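RmpA (Streptococcus mutans, PDB 3BJV) probably acts as the IIA component of an ascorbate-specific sugar phosphotransferase system, passing on phosphate during sugar uptake across the cell membrane. Local coordinates at residues N10-R14 with P32-A38; G74-D78 with L103-S107. Residue numbers count along the deposited sequence, not the author numbering.

Contact 1 (N10-R14 with P32-A38); sequences NHSIR and PLIESGA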
ATOM      1  N   ASN A  10       5.087  -1.460  22.119  1.00 16.44           N
ATOM      2  CA  ASN A  10       4.427  -2.780  22.115  1.00 14.57           C
ATOM      3  C   ASN A  10       5.338  -3.950  22.448  1.00 13.60           C
ATOM      4  O   ASN A  10       4.867  -5.080  22.519  1.00 13.78           O
ATOM      5  CB  ASN A  10       3.700  -3.020  20.808  1.00 14.16           C
ATOM      6  CG  ASN A  10       2.506  -2.118  20.662  1.00 15.63           C
ATOM      7  OD1 ASN A  10       1.493  -2.365  21.258  1.00 21.67           O
ATOM      8  ND2 ASN A  10       2.621  -1.063  19.876  1.00 17.10           N
ATOM      9  N   HIS A  11       6.634  -3.664  22.664  1.00 12.25           N
ATOM     10  CA  HIS A  11       7.712  -4.658  22.733  1.00 11.38           C
ATOM     11  C   HIS A  11       7.533  -5.738  21.710  1.00 10.55           C
ATOM     12  O   HIS A  11       7.620  -6.961  22.020  1.00 10.26           O
ATOM     13  CB  HIS A  11       7.760  -5.288  24.112  1.00 11.41           C
ATOM     14  CG  HIS A  11       7.833  -4.279  25.198  1.00 14.53           C
ATOM     15  ND1 HIS A  11       6.704  -3.804  25.854  1.00 15.85           N
ATOM     16  CD2 HIS A  11       8.891  -3.595  25.694  1.00 11.97           C
ATOM     17  CE1 HIS A  11       7.094  -2.918  26.752  1.00 18.68           C
ATOM     18  NE2 HIS A  11       8.413  -2.771  26.667  1.00 14.31           N
ATOM     19  N   SER A  12       7.291  -5.305  20.487  1.00  8.77           N
ATOM     20  CA  SER A  12       6.824  -6.230  19.510  1.00  8.26           C
ATOM     21  C   SER A  12       7.864  -6.592  18.461  1.00  8.92           C
ATOM     22  O   SER A  12       7.498  -7.103  17.392  1.00  9.90           O
ATOM     23  CB  SER A  12       5.600  -5.647  18.866  1.00  7.64           C
ATOM     24  OG  SER A  12       5.963  -4.394  18.351  1.00  8.16           O
ATOM     25  N   ILE A  13       9.139  -6.324  18.735  1.00  8.40           N
ATOM     26  CA  ILE A  13      10.223  -6.875  17.927  1.00  9.02           C
ATOM     27  C   ILE A  13      10.752  -8.145  18.596  1.00  9.97           C
ATOM     28  O   ILE A  13      11.259  -8.073  19.724  1.00 11.10           O
ATOM     29  CB  ILE A  13      11.429  -5.945  17.803  1.00  8.96           C
ATOM     30  CG1 ILE A  13      11.051  -4.652  17.089  1.00  7.50           C
ATOM     31  CG2 ILE A  13      12.521  -6.693  17.052  1.00  7.10           C
ATOM     32  CD1 ILE A  13      12.134  -3.646  17.106  1.00  6.31           C
ATOM     33  N   ARG A  14      10.598  -9.301  17.936  1.00  9.12           N
ATOM     34  CA  ARG A  14      10.965 -10.601  18.499  1.00  7.07           C
ATOM     35  C   ARG A  14      11.784 -11.271  17.415  1.00  7.81           C
ATOM     36  O   ARG A  14      11.280 -11.538  16.356  1.00  8.36           O
ATOM     37  CB  ARG A  14       9.706 -11.423  18.832  1.00  7.04           C
ATOM     38  CG  ARG A  14       8.599 -10.721  19.712  1.00  4.68           C
ATOM     39  CD  ARG A  14       9.040 -10.348  21.191  1.00  6.79           C
ATOM     40  NE  ARG A  14       7.944  -9.713  21.958  1.00  7.69           N
ATOM     41  CZ  ARG A  14       7.048 -10.345  22.717  1.00  7.59           C
ATOM     42  NH1 ARG A  14       6.088  -9.651  23.323  1.00  8.45           N
ATOM     43  NH2 ARG A  14       7.091 -11.660  22.879  1.00  6.64           N
ATOM     44  N   PRO A  32       2.628 -10.690  20.027  1.00  8.93           N
ATOM     45  CA  PRO A  32       3.082  -9.500  20.779  1.00  8.28           C
ATOM     46  C   PRO A  32       2.052  -8.371  20.931  1.00  8.40           C
ATOM     47  O   PRO A  32       2.045  -7.713  21.969  1.00  8.96           O
ATOM     48  CB  PRO A  32       4.349  -9.048  20.021  1.00  7.62           C
ATOM     49  CG  PRO A  32       4.804 -10.251  19.263  1.00  7.71           C
ATOM     50  CD  PRO A  32       3.581 -11.098  18.974  1.00  8.81           C
ATOM     51  N   LEU A  33       1.204  -8.174  19.915  1.00  8.92           N
ATOM     52  CA  LEU A  33       0.137  -7.173  19.880  1.00 10.18           C
ATOM     53  C   LEU A  33      -1.147  -7.538  20.661  1.00 11.10           C
ATOM     54  O   LEU A  33      -1.883  -6.657  21.118  1.00 12.19           O
ATOM     55  CB  LEU A  33      -0.283  -6.923  18.428  1.00 10.06           C
ATOM     56  CG  LEU A  33       0.806  -6.450  17.498  1.00 10.14           C
ATOM     57  CD1 LEU A  33       0.228  -6.209  16.080  1.00 10.91           C
ATOM     58  CD2 LEU A  33       1.439  -5.206  18.107  1.00  8.48           C
ATOM     59  N   ILE A  34      -1.451  -8.825  20.753  1.00 10.91           N
ATOM     60  CA  ILE A  34      -2.421  -9.287  21.725  1.00 11.18           C
ATOM     61  C   ILE A  34      -1.886  -8.988  23.170  1.00 12.42           C
ATOM     62  O   ILE A  34      -2.609  -8.426  23.987  1.00 12.60           O
ATOM     63  CB  ILE A  34      -2.677 -10.765  21.591  1.00  9.82           C
ATOM     64  CG1 ILE A  34      -3.332 -11.073  20.252  1.00  9.31           C
ATOM     65  CG2 ILE A  34      -3.527 -11.194  22.705  1.00  9.67           C
ATOM     66  CD1 ILE A  34      -3.079 -12.506  19.787  1.00  7.94           C
ATOM     67  N   GLU A  35      -0.637  -9.344  23.473  1.00 11.56           N
ATOM     68  CA  GLU A  35      -0.122  -9.070  24.805  1.00 11.84           C
ATOM     69  C   GLU A  35      -0.155  -7.579  25.183  1.00 11.92           C
ATOM     70  O   GLU A  35      -0.544  -7.218  26.279  1.00 11.88           O
ATOM     71  CB  GLU A  35       1.264  -9.655  24.975  1.00 11.85           C
ATOM     72  CG  GLU A  35       1.281 -11.159  24.869  1.00 12.62           C
ATOM     73  CD  GLU A  35       2.655 -11.704  24.516  1.00 17.18           C
ATOM     74  OE1 GLU A  35       3.626 -10.926  24.328  1.00 18.72           O
ATOM     75  OE2 GLU A  35       2.774 -12.944  24.441  1.00 20.76           O
ATOM     76  N   SER A  36       0.208  -6.693  24.269  1.00 12.01           N
ATOM     77  CA  SER A  36       0.100  -5.297  24.596  1.00 11.19           C
ATOM     78  C   SER A  36      -1.303  -4.750  24.618  1.00 11.00           C
ATOM     79  O   SER A  36      -1.475  -3.640  25.091  1.00 12.14           O
ATOM     80  CB  SER A  36       0.981  -4.460  23.674  1.00 11.01           C
ATOM     81  OG  SER A  36       0.496  -4.499  22.369  1.00 12.99           O
ATOM     82  N   GLY A  37      -2.300  -5.478  24.107  1.00 10.19           N
ATOM     83  CA  GLY A  37      -3.655  -4.902  23.966  1.00  9.25           C
ATOM     84  C   GLY A  37      -3.878  -4.027  22.718  1.00  9.69           C
ATOM     85  O   GLY A  37      -4.914  -3.399  22.572  1.00  9.82           O
ATOM     86  N   ALA A  38      -2.939  -4.021  21.768  1.00 10.16           N
ATOM     87  CA  ALA A  38      -3.183  -3.360  20.486  1.00  9.64           C
ATOM     88  C   ALA A  38      -4.321  -4.025  19.727  1.00 10.09           C
ATOM     89  O   ALA A  38      -5.112  -3.341  19.097  1.00 10.44           O
ATOM     90  CB  ALA A  38      -1.940  -3.304  19.652  1.00  8.92           C
TER
HETATM   91  O   HOH W   1       4.189  -7.426  23.488  1.00  6.88           O

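Contact 2 (G74-D78 with L103-S107); sequences GVQRD and LAATS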
ATOM      1  N   GLY A  74     -11.048  -6.643  15.415  1.00 12.93           N
ATOM      2  CA  GLY A  74     -10.463  -6.562  16.756  1.00 11.67           C
ATOM      3  C   GLY A  74      -9.234  -5.686  16.950  1.00 11.75           C
ATOM      4  O   GLY A  74      -8.489  -5.889  17.933  1.00 13.92           O
ATOM      5  N   VAL A  75      -9.024  -4.702  16.089  1.00  9.80           N
ATOM      6  CA  VAL A  75      -8.005  -3.718  16.344  1.00 10.60           C
ATOM      7  C   VAL A  75      -8.549  -2.689  17.358  1.00 11.61           C
ATOM      8  O   VAL A  75      -9.630  -2.147  17.130  1.00 11.34           O
ATOM      9  CB  VAL A  75      -7.515  -3.015  15.028  1.00 10.82           C
ATOM     10  CG1 VAL A  75      -6.475  -1.887  15.333  1.00  8.76           C
ATOM     11  CG2 VAL A  75      -6.955  -4.078  13.999  1.00 10.26           C
ATOM     12  N   GLN A  76      -7.804  -2.471  18.461  1.00 11.63           N
ATOM     13  CA  GLN A  76      -8.049  -1.452  19.464  1.00 13.30           C
ATOM     14  C   GLN A  76      -7.249  -0.242  19.159  1.00 13.32           C
ATOM     15  O   GLN A  76      -7.684   0.865  19.343  1.00 13.71           O
ATOM     16  CB  GLN A  76      -7.579  -1.887  20.849  1.00 13.93           C
ATOM     17  CG  GLN A  76      -7.995  -3.298  21.286  1.00 20.03           C
ATOM     18  CD  GLN A  76      -9.331  -3.311  21.930  1.00 26.26           C
ATOM     19  OE1 GLN A  76     -10.280  -2.673  21.439  1.00 32.72           O
ATOM     20  NE2 GLN A  76      -9.445  -4.037  23.046  1.00 29.92           N
ATOM     21  N   ARG A  77      -6.017  -0.449  18.749  1.00 14.31           N
ATOM     22  CA  ARG A  77      -5.210   0.695  18.407  1.00 14.92           C
ATOM     23  C   ARG A  77      -4.156   0.344  17.358  1.00 13.01           C
ATOM     24  O   ARG A  77      -3.860  -0.843  17.140  1.00 11.84           O
ATOM     25  CB  ARG A  77      -4.586   1.294  19.674  1.00 16.41           C
ATOM     26  CG  ARG A  77      -3.621   0.396  20.349  1.00 18.20           C
ATOM     27  CD  ARG A  77      -3.000   1.145  21.500  1.00 25.73           C
ATOM     28  NE  ARG A  77      -1.654   0.631  21.756  1.00 27.45           N
ATOM     29  CZ  ARG A  77      -1.379  -0.221  22.741  1.00 28.93           C
ATOM     30  NH1 ARG A  77      -2.381  -0.633  23.569  1.00 23.49           N
ATOM     31  NH2 ARG A  77      -0.113  -0.628  22.908  1.00 22.88           N
ATOM     32  N   ASP A  78      -3.641   1.399  16.710  1.00 10.91           N
ATOM     33  CA  ASP A  78      -2.646   1.280  15.610  1.00 10.11           C
ATOM     34  C   ASP A  78      -1.324   0.715  16.167  1.00  8.63           C
ATOM     35  O   ASP A  78      -0.863   1.151  17.188  1.00  8.23           O
ATOM     36  CB  ASP A  78      -2.398   2.643  14.953  1.00  9.19           C
ATOM     37  CG  ASP A  78      -3.561   3.116  14.172  1.00 12.37           C
ATOM     38  OD1 ASP A  78      -4.024   2.428  13.214  1.00 15.40           O
ATOM     39  OD2 ASP A  78      -4.056   4.188  14.527  1.00 15.29           O
ATOM     40  N   LEU A 103       0.560  -5.778  11.229  1.00 11.16           N
ATOM     41  CA  LEU A 103       0.108  -4.438  11.102  1.00 11.14           C
ATOM     42  C   LEU A 103      -1.236  -4.414  11.787  1.00 10.66           C
ATOM     43  O   LEU A 103      -2.103  -5.247  11.437  1.00 11.27           O
ATOM     44  CB  LEU A 103      -0.060  -4.190   9.582  1.00 11.79           C
ATOM     45  CG  LEU A 103      -0.838  -3.020   8.959  1.00 13.14           C
ATOM     46  CD1 LEU A 103      -0.679  -1.734   9.840  1.00 14.56           C
ATOM     47  CD2 LEU A 103      -0.268  -2.793   7.554  1.00 10.39           C
ATOM     48  N   ALA A 104      -1.440  -3.485  12.724  1.00  9.31           N
ATOM     49  CA  ALA A 104      -2.804  -3.143  13.172  1.00  8.76           C
ATOM     50  C   ALA A 104      -3.168  -1.691  12.894  1.00  9.38           C
ATOM     51  O   ALA A 104      -2.594  -0.788  13.541  1.00 10.28           O
ATOM     52  CB  ALA A 104      -2.990  -3.450  14.665  1.00  8.29           C
ATOM     53  N   ALA A 105      -4.129  -1.472  11.985  1.00  9.23           N
ATOM     54  CA  ALA A 105      -4.601  -0.136  11.602  1.00 11.43           C
ATOM     55  C   ALA A 105      -6.064   0.099  11.978  1.00 12.30           C
ATOM     56  O   ALA A 105      -6.916  -0.758  11.749  1.00 13.54           O
ATOM     57  CB  ALA A 105      -4.411   0.113  10.067  1.00 11.50           C
ATOM     58  N   THR A 106      -6.373   1.266  12.518  1.00 13.14           N
ATOM     59  CA  THR A 106      -7.752   1.532  12.959  1.00 13.80           C
ATOM     60  C   THR A 106      -8.718   1.933  11.817  1.00 14.72           C
ATOM     61  O   THR A 106      -9.944   2.028  12.024  1.00 14.97           O
ATOM     62  CB  THR A 106      -7.795   2.561  14.089  1.00 13.44           C
ATOM     63  OG1 THR A 106      -7.042   3.722  13.698  1.00 14.05           O
ATOM     64  CG2 THR A 106      -7.249   1.950  15.407  1.00 10.58           C
ATOM     65  N   SER A 107      -8.175   2.132  10.619  1.00 15.01           N
ATOM     66  CA  SER A 107      -8.970   2.459   9.434  1.00 15.38           C
ATOM     67  C   SER A 107      -8.135   2.191   8.189  1.00 16.79           C
ATOM     68  O   SER A 107      -6.892   2.230   8.261  1.00 16.33           O
ATOM     69  CB  SER A 107      -9.390   3.918   9.451  1.00 15.06           C
ATOM     70  OG  SER A 107      -8.319   4.741   9.037  1.00 15.30           O
TER

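Contact 1 (N10-R14 with P32-A38)
Polar bonds join the two segments at three places. Arg14 NH1 donates to Glu35 OE1 at 2.9 Å and forms a salt bridge. A bond within segment 10-14, from Arg14 NE to His11 O at 2.8 Å, also holds the guanidinium. Ser36 OG donates to Asn10 OD1, a short bond of 2.6 Å. A water lies between these two links. It donates to Asn10 O and to Pro32 O, both at 2.6 Å, and accepts a weak bond from Arg14 NH1 at 2.9 Å. Both carbonyls are acceptors, with 3.9 Å between Asn10 O and Pro32 O, so the water supplies the protons that join them.

The contact joins two helix ends in the alpha/beta sandwich of an EIIA type 2 domain. His11, just after helix 3-10, and Gly37, just after helix 22-36, both have positive phi and close Schellman motifs. After His11 the chain enters strand 13-17, and Ser12 OG hydrogen-bonds to Phe80 O of the neighbouring strand 79-85.

Van der Waals contacts complete the interface. Pro32 CB meets Ser12 CA and Ser12 CB, each at 3.8 Å. The same Pro32 CB lies over one face of the Arg14 guanidinium, 3.8 Å from NH1. Leu33 CD2 reaches Asn10 CB at 4.1 Å, and Ala38 CB lies 3.9 Å from Asn10 OD1.

Contact 2 (G74-D78 with L103-S107)
The backbones come closest at Asp78 and Ala105, with their CA atoms 4.7 Å apart. Segment 74-78 is the irregular lead-in to strand 79-85. Segment 103-107 is the end of strand 96-104 and the turn into helix 108-123. These two strands are antiparallel neighbours in the mixed sheet of the EIIA domain, and the contact lies at the end of their pairing, just before strand 79-85 begins. Asp78 CA makes a CA-H...O contact with Ala104 O at 2.9 Å, with an angle of 145° at the hydrogen.

Val75 CG1 packs on Ala104 CB and on Thr106 CG2, both at 3.9 Å. Thr106 CG2 also lies 3.8 Å from Arg77 CA, so the methyl group covers the loop backbone. Ser107 is the N-cap of the following helix, and its OG bonds to Ile110 N. The Asp78 carboxylate holds the residue before this cap with both oxygens: Thr106 N donates to Asp78 OD1 at 2.7 Å, and Thr106 OG1 donates to Asp78 OD2 at 3.1 Å.

From the N terminus, helix 3-10 leads into strand 13-17, and helix 22-36 then brings the chain back. Contact 1 closes this first loop. The chain continues through helix 42-54 and strand 63-65 to segment 74-78. Contact 2 closes a second loop made of strands 79-85, 88-90 and 96-104, without a helix. The contacts are in series, neither nested nor crossed. Their centres lie 12 Å apart, yet they touch: Ala38 O is 2.9 Å from Gln76 N and 3.1 Å from Arg77 N, both probable hydrogen bonds. Contact 1 ties the ends of helices 3-10 and 22-36; contact 2 ties the lead-in to strand 79-85 to the turn before helix 108-123; Ala38 joins the two.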